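PDB 1T4W: C.Elegans p53 tumor suppressor-like transcription factor from Caenorhabditis elegans, which activates transcription from p53-type DNA consensus sites through this DNA-binding domain, promotes apoptosis under genotoxic stress and ensures proper meiotic chromosome segregation. Local coordinates for residues A[65-76]-A[166-174]. Sequence-based numbering, arbitrary orientation.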
ATOM      1  N   TYR A  65      -4.420  10.362  -4.903  1.00 24.67           N
ATOM      2  CA  TYR A  65      -3.980  11.737  -4.825  1.00 29.71           C
ATOM      3  C   TYR A  65      -3.666  12.211  -6.236  1.00 35.07           C
ATOM      4  O   TYR A  65      -3.644  11.418  -7.177  1.00 30.77           O
ATOM      5  CB  TYR A  65      -2.735  11.830  -3.931  1.00 23.60           C
ATOM      6  CG  TYR A  65      -1.461  11.229  -4.507  1.00 28.29           C
ATOM      7  CD1 TYR A  65      -0.688  11.929  -5.444  1.00 39.89           C
ATOM      8  CD2 TYR A  65      -1.038   9.954  -4.132  1.00 30.52           C
ATOM      9  CE1 TYR A  65       0.478  11.367  -5.999  1.00 28.80           C
ATOM     10  CE2 TYR A  65       0.120   9.380  -4.676  1.00 27.17           C
ATOM     11  CZ  TYR A  65       0.876  10.089  -5.610  1.00 32.96           C
ATOM     12  OH  TYR A  65       2.020   9.519  -6.153  1.00 24.00           O
ATOM     13  N   ASP A  66      -3.437  13.505  -6.392  1.00 47.11           N
ATOM     14  CA  ASP A  66      -3.099  14.036  -7.706  1.00 57.56           C
ATOM     15  C   ASP A  66      -2.198  15.242  -7.529  1.00 61.95           C
ATOM     16  O   ASP A  66      -1.615  15.440  -6.460  1.00 64.91           O
ATOM     17  CB  ASP A  66      -4.368  14.406  -8.477  1.00 54.31           C
ATOM     18  CG  ASP A  66      -5.061  15.635  -7.919  1.00 71.23           C
ATOM     19  OD1 ASP A  66      -5.257  15.716  -6.687  1.00 65.14           O
ATOM     20  OD2 ASP A  66      -5.418  16.525  -8.723  1.00 77.38           O
ATOM     21  N   LYS A  67      -2.085  16.052  -8.573  1.00 76.53           N
ATOM     22  CA  LYS A  67      -1.240  17.238  -8.526  1.00 77.02           C
ATOM     23  C   LYS A  67      -1.790  18.284  -7.562  1.00 79.48           C
ATOM     24  O   LYS A  67      -1.031  19.039  -6.958  1.00 81.02           O
ATOM     25  CB  LYS A  67      -1.112  17.847  -9.925  1.00 81.42           C
ATOM     26  CG  LYS A  67      -0.613  16.868 -10.993  1.00 88.60           C
ATOM     27  CD  LYS A  67      -1.595  15.719 -11.221  1.00 84.07           C
ATOM     28  CE  LYS A  67      -1.050  14.702 -12.204  1.00 88.06           C
ATOM     29  NZ  LYS A  67      -1.951  13.518 -12.310  1.00 92.21           N
ATOM     30  N   LYS A  68      -3.109  18.311  -7.407  1.00 79.76           N
ATOM     31  CA  LYS A  68      -3.761  19.277  -6.531  1.00 80.34           C
ATOM     32  C   LYS A  68      -3.685  18.949  -5.035  1.00 85.30           C
ATOM     33  O   LYS A  68      -3.734  19.849  -4.193  1.00 88.17           O
ATOM     34  CB  LYS A  68      -5.220  19.459  -6.967  1.00 84.86           C
ATOM     35  CG  LYS A  68      -5.367  19.938  -8.412  1.00 85.91           C
ATOM     36  CD  LYS A  68      -4.612  21.246  -8.637  1.00 88.52           C
ATOM     37  CE  LYS A  68      -4.646  21.673 -10.096  1.00 86.30           C
ATOM     38  NZ  LYS A  68      -3.942  22.969 -10.305  1.00 83.57           N
ATOM     39  N   GLU A  69      -3.573  17.668  -4.701  1.00 80.10           N
ATOM     40  CA  GLU A  69      -3.467  17.262  -3.300  1.00 76.62           C
ATOM     41  C   GLU A  69      -2.329  16.259  -3.198  1.00 69.96           C
ATOM     42  O   GLU A  69      -2.517  15.073  -3.466  1.00 72.75           O
ATOM     43  CB  GLU A  69      -4.780  16.636  -2.814  1.00 70.33           C
ATOM     44  CG  GLU A  69      -4.708  16.027  -1.420  1.00 70.04           C
ATOM     45  CD  GLU A  69      -6.064  15.560  -0.900  1.00 71.17           C
ATOM     46  OE1 GLU A  69      -6.130  14.446  -0.330  1.00 27.91           O
ATOM     47  OE2 GLU A  69      -7.059  16.308  -1.052  1.00 68.77           O
ATOM     48  N   ASN A  70      -1.152  16.752  -2.814  1.00 58.98           N
ATOM     49  CA  ASN A  70       0.050  15.935  -2.699  1.00 38.87           C
ATOM     50  C   ASN A  70      -0.002  14.730  -1.769  1.00 39.42           C
ATOM     51  O   ASN A  70      -0.864  14.610  -0.890  1.00 27.86           O
ATOM     52  CB  ASN A  70       1.247  16.817  -2.354  1.00 57.42           C
ATOM     53  CG  ASN A  70       1.624  17.727  -3.499  1.00 70.65           C
ATOM     54  OD1 ASN A  70       2.622  18.444  -3.444  1.00 78.44           O
ATOM     55  ND2 ASN A  70       0.818  17.701  -4.555  1.00 69.72           N
ATOM     56  N   VAL A  71       0.956  13.834  -1.971  1.00 26.35           N
ATOM     57  CA  VAL A  71       0.979  12.600  -1.225  1.00 34.04           C
ATOM     58  C   VAL A  71       0.979  12.737   0.294  1.00 17.94           C
ATOM     59  O   VAL A  71       0.186  12.079   0.956  1.00 25.00           O
ATOM     60  CB  VAL A  71       2.161  11.698  -1.696  1.00 23.12           C
ATOM     61  CG1 VAL A  71       3.489  12.328  -1.313  1.00 30.72           C
ATOM     62  CG2 VAL A  71       2.023  10.297  -1.096  1.00 26.65           C
ATOM     63  N   GLU A  72       1.842  13.596   0.847  1.00 22.81           N
ATOM     64  CA  GLU A  72       1.919  13.726   2.299  1.00 21.18           C
ATOM     65  C   GLU A  72       0.570  14.134   2.869  1.00 25.66           C
ATOM     66  O   GLU A  72       0.158  13.647   3.928  1.00 18.64           O
ATOM     67  CB  GLU A  72       3.043  14.701   2.713  1.00 14.28           C
ATOM     68  CG  GLU A  72       4.461  14.165   2.456  1.00 21.70           C
ATOM     69  CD  GLU A  72       4.873  13.033   3.416  1.00 32.88           C
ATOM     70  OE1 GLU A  72       4.510  13.101   4.608  1.00 21.52           O
ATOM     71  OE2 GLU A  72       5.579  12.091   2.990  1.00 22.01           O
ATOM     72  N   TYR A  73      -0.158  14.990   2.161  1.00 19.51           N
ATOM     73  CA  TYR A  73      -1.474  15.349   2.664  1.00 21.16           C
ATOM     74  C   TYR A  73      -2.456  14.181   2.482  1.00 19.50           C
ATOM     75  O   TYR A  73      -3.152  13.772   3.416  1.00 19.03           O
ATOM     76  CB  TYR A  73      -2.018  16.598   1.940  1.00 20.14           C
ATOM     77  CG  TYR A  73      -3.300  17.110   2.534  1.00 20.29           C
ATOM     78  CD1 TYR A  73      -4.538  16.685   2.051  1.00 25.63           C
ATOM     79  CD2 TYR A  73      -3.279  17.987   3.630  1.00 25.70           C
ATOM     80  CE1 TYR A  73      -5.735  17.121   2.650  1.00 21.54           C
ATOM     81  CE2 TYR A  73      -4.458  18.420   4.232  1.00 28.45           C
ATOM     82  CZ  TYR A  73      -5.680  17.982   3.738  1.00 29.09           C
ATOM     83  OH  TYR A  73      -6.838  18.390   4.354  1.00 26.69           O
ATOM     84  N   ALA A  74      -2.516  13.647   1.269  1.00 19.26           N
ATOM     85  CA  ALA A  74      -3.470  12.582   0.964  1.00 21.52           C
ATOM     86  C   ALA A  74      -3.413  11.364   1.879  1.00 21.51           C
ATOM     87  O   ALA A  74      -4.449  10.865   2.328  1.00 18.55           O
ATOM     88  CB  ALA A  74      -3.303  12.135  -0.497  1.00 20.98           C
ATOM     89  N   ILE A  75      -2.209  10.893   2.185  1.00 15.18           N
ATOM     90  CA  ILE A  75      -2.108   9.697   3.009  1.00 15.91           C
ATOM     91  C   ILE A  75      -2.602   9.857   4.428  1.00 22.17           C
ATOM     92  O   ILE A  75      -2.860   8.862   5.102  1.00 20.31           O
ATOM     93  CB  ILE A  75      -0.670   9.148   3.013  1.00 18.98           C
ATOM     94  CG1 ILE A  75       0.277  10.164   3.655  1.00 15.52           C
ATOM     95  CG2 ILE A  75      -0.264   8.773   1.562  1.00 18.88           C
ATOM     96  CD1 ILE A  75       1.727   9.676   3.707  1.00 18.89           C
ATOM     97  N   ARG A  76      -2.742  11.102   4.885  1.00 18.46           N
ATOM     98  CA  ARG A  76      -3.231  11.331   6.235  1.00 21.33           C
ATOM     99  C   ARG A  76      -4.650  11.949   6.245  1.00 17.80           C
ATOM    100  O   ARG A  76      -5.202  12.253   7.292  1.00 24.44           O
ATOM    101  CB  ARG A  76      -2.234  12.210   7.001  1.00 20.23           C
ATOM    102  CG  ARG A  76      -0.853  11.551   7.230  1.00 15.27           C
ATOM    103  CD  ARG A  76       0.116  12.491   7.971  1.00 18.11           C
ATOM    104  NE  ARG A  76       1.456  11.897   8.042  1.00 20.28           N
ATOM    105  CZ  ARG A  76       2.398  12.088   7.125  1.00 20.59           C
ATOM    106  NH1 ARG A  76       2.153  12.873   6.083  1.00 20.83           N
ATOM    107  NH2 ARG A  76       3.563  11.448   7.205  1.00 17.91           N
ATOM    108  N   GLU A 166       1.888   9.092  15.128  1.00 19.66           N
ATOM    109  CA  GLU A 166       2.641   8.523  14.014  1.00 18.95           C
ATOM    110  C   GLU A 166       4.108   8.858  14.288  1.00 27.12           C
ATOM    111  O   GLU A 166       4.427  10.016  14.580  1.00 22.20           O
ATOM    112  CB  GLU A 166       2.242   9.174  12.691  1.00 23.16           C
ATOM    113  CG  GLU A 166       3.203   8.851  11.550  1.00 18.71           C
ATOM    114  CD  GLU A 166       3.010   9.747  10.320  1.00 20.83           C
ATOM    115  OE1 GLU A 166       1.870  10.184  10.063  1.00 17.30           O
ATOM    116  OE2 GLU A 166       3.997   9.996   9.594  1.00 15.29           O
ATOM    117  N   ILE A 167       4.994   7.863  14.232  1.00 22.24           N
ATOM    118  CA  ILE A 167       6.411   8.162  14.442  1.00 19.34           C
ATOM    119  C   ILE A 167       7.234   7.926  13.165  1.00 17.11           C
ATOM    120  O   ILE A 167       8.331   8.477  13.013  1.00 20.58           O
ATOM    121  CB  ILE A 167       7.023   7.385  15.658  1.00 28.43           C
ATOM    122  CG1 ILE A 167       6.945   5.880  15.457  1.00 28.06           C
ATOM    123  CG2 ILE A 167       6.277   7.759  16.944  1.00 30.83           C
ATOM    124  CD1 ILE A 167       7.630   5.103  16.598  1.00 41.40           C
ATOM    125  N   LEU A 168       6.692   7.135  12.240  1.00 17.99           N
ATOM    126  CA  LEU A 168       7.352   6.874  10.949  1.00 23.08           C
ATOM    127  C   LEU A 168       6.284   6.540   9.933  1.00 20.64           C
ATOM    128  O   LEU A 168       5.186   6.125  10.301  1.00 19.58           O
ATOM    129  CB  LEU A 168       8.312   5.681  11.021  1.00 21.26           C
ATOM    130  CG  LEU A 168       9.694   5.815  11.678  1.00 25.67           C
ATOM    131  CD1 LEU A 168      10.268   4.422  11.933  1.00 21.06           C
ATOM    132  CD2 LEU A 168      10.619   6.614  10.784  1.00 25.94           C
ATOM    133  N   HIS A 169       6.614   6.705   8.658  1.00 14.22           N
ATOM    134  CA  HIS A 169       5.676   6.384   7.579  1.00 20.03           C
ATOM    135  C   HIS A 169       6.459   5.987   6.353  1.00 19.48           C
ATOM    136  O   HIS A 169       7.661   6.231   6.282  1.00 20.66           O
ATOM    137  CB  HIS A 169       4.738   7.569   7.243  1.00 16.63           C
ATOM    138  CG  HIS A 169       5.390   8.711   6.517  1.00 15.74           C
ATOM    139  ND1 HIS A 169       6.328   9.530   7.098  1.00 18.45           N
ATOM    140  CD2 HIS A 169       5.190   9.202   5.266  1.00 18.75           C
ATOM    141  CE1 HIS A 169       6.681  10.477   6.243  1.00 19.36           C
ATOM    142  NE2 HIS A 169       6.002  10.300   5.124  1.00 18.84           N
ATOM    143  N   ALA A 170       5.781   5.349   5.402  1.00 14.52           N
ATOM    144  CA  ALA A 170       6.415   4.930   4.151  1.00 20.72           C
ATOM    145  C   ALA A 170       5.294   4.624   3.182  1.00 19.04           C
ATOM    146  O   ALA A 170       4.164   4.374   3.592  1.00 19.43           O
ATOM    147  CB  ALA A 170       7.278   3.672   4.361  1.00 14.46           C
ATOM    148  N   TYR A 171       5.592   4.646   1.891  1.00 14.01           N
ATOM    149  CA  TYR A 171       4.567   4.330   0.924  1.00 19.07           C
ATOM    150  C   TYR A 171       5.141   3.881  -0.399  1.00 18.95           C
ATOM    151  O   TYR A 171       6.334   4.063  -0.669  1.00 20.92           O
ATOM    152  CB  TYR A 171       3.643   5.548   0.695  1.00 17.95           C
ATOM    153  CG  TYR A 171       4.374   6.825   0.304  1.00 20.66           C
ATOM    154  CD1 TYR A 171       4.836   7.010  -0.999  1.00 23.50           C
ATOM    155  CD2 TYR A 171       4.646   7.814   1.248  1.00 21.80           C
ATOM    156  CE1 TYR A 171       5.551   8.129  -1.356  1.00 19.38           C
ATOM    157  CE2 TYR A 171       5.373   8.959   0.905  1.00 21.01           C
ATOM    158  CZ  TYR A 171       5.820   9.099  -0.406  1.00 28.42           C
ATOM    159  OH  TYR A 171       6.542  10.187  -0.780  1.00 21.84           O
ATOM    160  N   ILE A 172       4.278   3.234  -1.183  1.00 15.76           N
ATOM    161  CA  ILE A 172       4.588   2.844  -2.544  1.00 16.14           C
ATOM    162  C   ILE A 172       3.913   4.000  -3.296  1.00 18.39           C
ATOM    163  O   ILE A 172       2.687   4.149  -3.293  1.00 18.94           O
ATOM    164  CB  ILE A 172       3.956   1.530  -2.923  1.00 17.52           C
ATOM    165  CG1 ILE A 172       4.654   0.409  -2.133  1.00 21.49           C
ATOM    166  CG2 ILE A 172       4.119   1.298  -4.462  1.00 19.97           C
ATOM    167  CD1 ILE A 172       4.046  -0.952  -2.313  1.00 21.67           C
ATOM    168  N   LYS A 173       4.747   4.833  -3.892  1.00 18.64           N
ATOM    169  CA  LYS A 173       4.313   6.039  -4.584  1.00 17.94           C
ATOM    170  C   LYS A 173       3.200   5.842  -5.593  1.00 20.77           C
ATOM    171  O   LYS A 173       2.264   6.640  -5.671  1.00 21.79           O
ATOM    172  CB  LYS A 173       5.552   6.691  -5.214  1.00 22.50           C
ATOM    173  CG  LYS A 173       5.353   8.096  -5.754  1.00 22.33           C
ATOM    174  CD  LYS A 173       5.215   8.049  -7.236  1.00 25.43           C
ATOM    175  CE  LYS A 173       5.184   9.451  -7.866  1.00 29.44           C
ATOM    176  NZ  LYS A 173       5.079   9.314  -9.354  1.00 24.76           N
ATOM    177  N   GLN A 174       3.291   4.791  -6.389  1.00 18.63           N
ATOM    178  CA  GLN A 174       2.221   4.534  -7.333  1.00 18.59           C
ATOM    179  C   GLN A 174       1.926   3.055  -7.446  1.00 17.57           C
ATOM    180  O   GLN A 174       2.824   2.243  -7.662  1.00 18.93           O
ATOM    181  CB  GLN A 174       2.534   5.083  -8.744  1.00 17.43           C
ATOM    182  CG  GLN A 174       1.531   4.590  -9.798  1.00 16.49           C
ATOM    183  CD  GLN A 174       1.920   5.003 -11.203  1.00 29.09           C
ATOM    184  OE1 GLN A 174       1.899   6.181 -11.506  1.00 22.82           O
ATOM    185  NE2 GLN A 174       2.298   4.035 -12.062  1.00 18.40           N
TER
HETATM  186  O   HOH W   1       6.855  12.245   0.689  1.00 27.09           O
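The guanidinium of Arg-76 is shared by two carboxylates and also sets an amino group over the imidazole of His-169. On the strand it grips Glu-166 side-on, NE bonding to OE1 at 2.7 Å and NH2 to OE2 at 2.8 Å. Each oxygen offers its syn lone pair, and the two planes lie only 11° apart. NH1 turns back to Glu-72 OE1 (2.8 Å), which it meets from above the carboxylate plane. The ring of His-169, steeply inclined to the guanidinium, receives NH2 over the centre of one face, while its NE2 donates at the ring edge to the syn lone pair of Glu-72 OE2 (2.8 Å, 159°). A bend at chi2 (-72°) carries this carboxylate off the short helix to the histidine, and a water links OE2 to the hydroxyl of Tyr-171. Shortening Glu-166 to an alanine would probably cost Arg-76 the partners of both NE and NH2 on this side, leaving Glu-72 to hold the guanidinium, which could then turn more freely over His-169. Farther along, Val-71 CG2 sits over the centre of the Tyr-171 ring face as a CH-pi contact, 4.0 Å from the centroid. Tyr-65 OH donates to Lys-173 O at 2.9 Å, approaching above the carbonyl plane; Lys-173 NZ is bound by Tyr-30. Segment 65-76, with its short helix 71-74, thus packs on one side of segment 166-174 in the p53-like beta-sandwich, while Leu-168 and Ala-170 face strand 3-8. With Arg-76 over its ring and Glu-72 at its edge, His-169 probably experiences opposing influences, and the carboxylate bond may partly offset the arginine's tendency to disfavour a protonated imidazole.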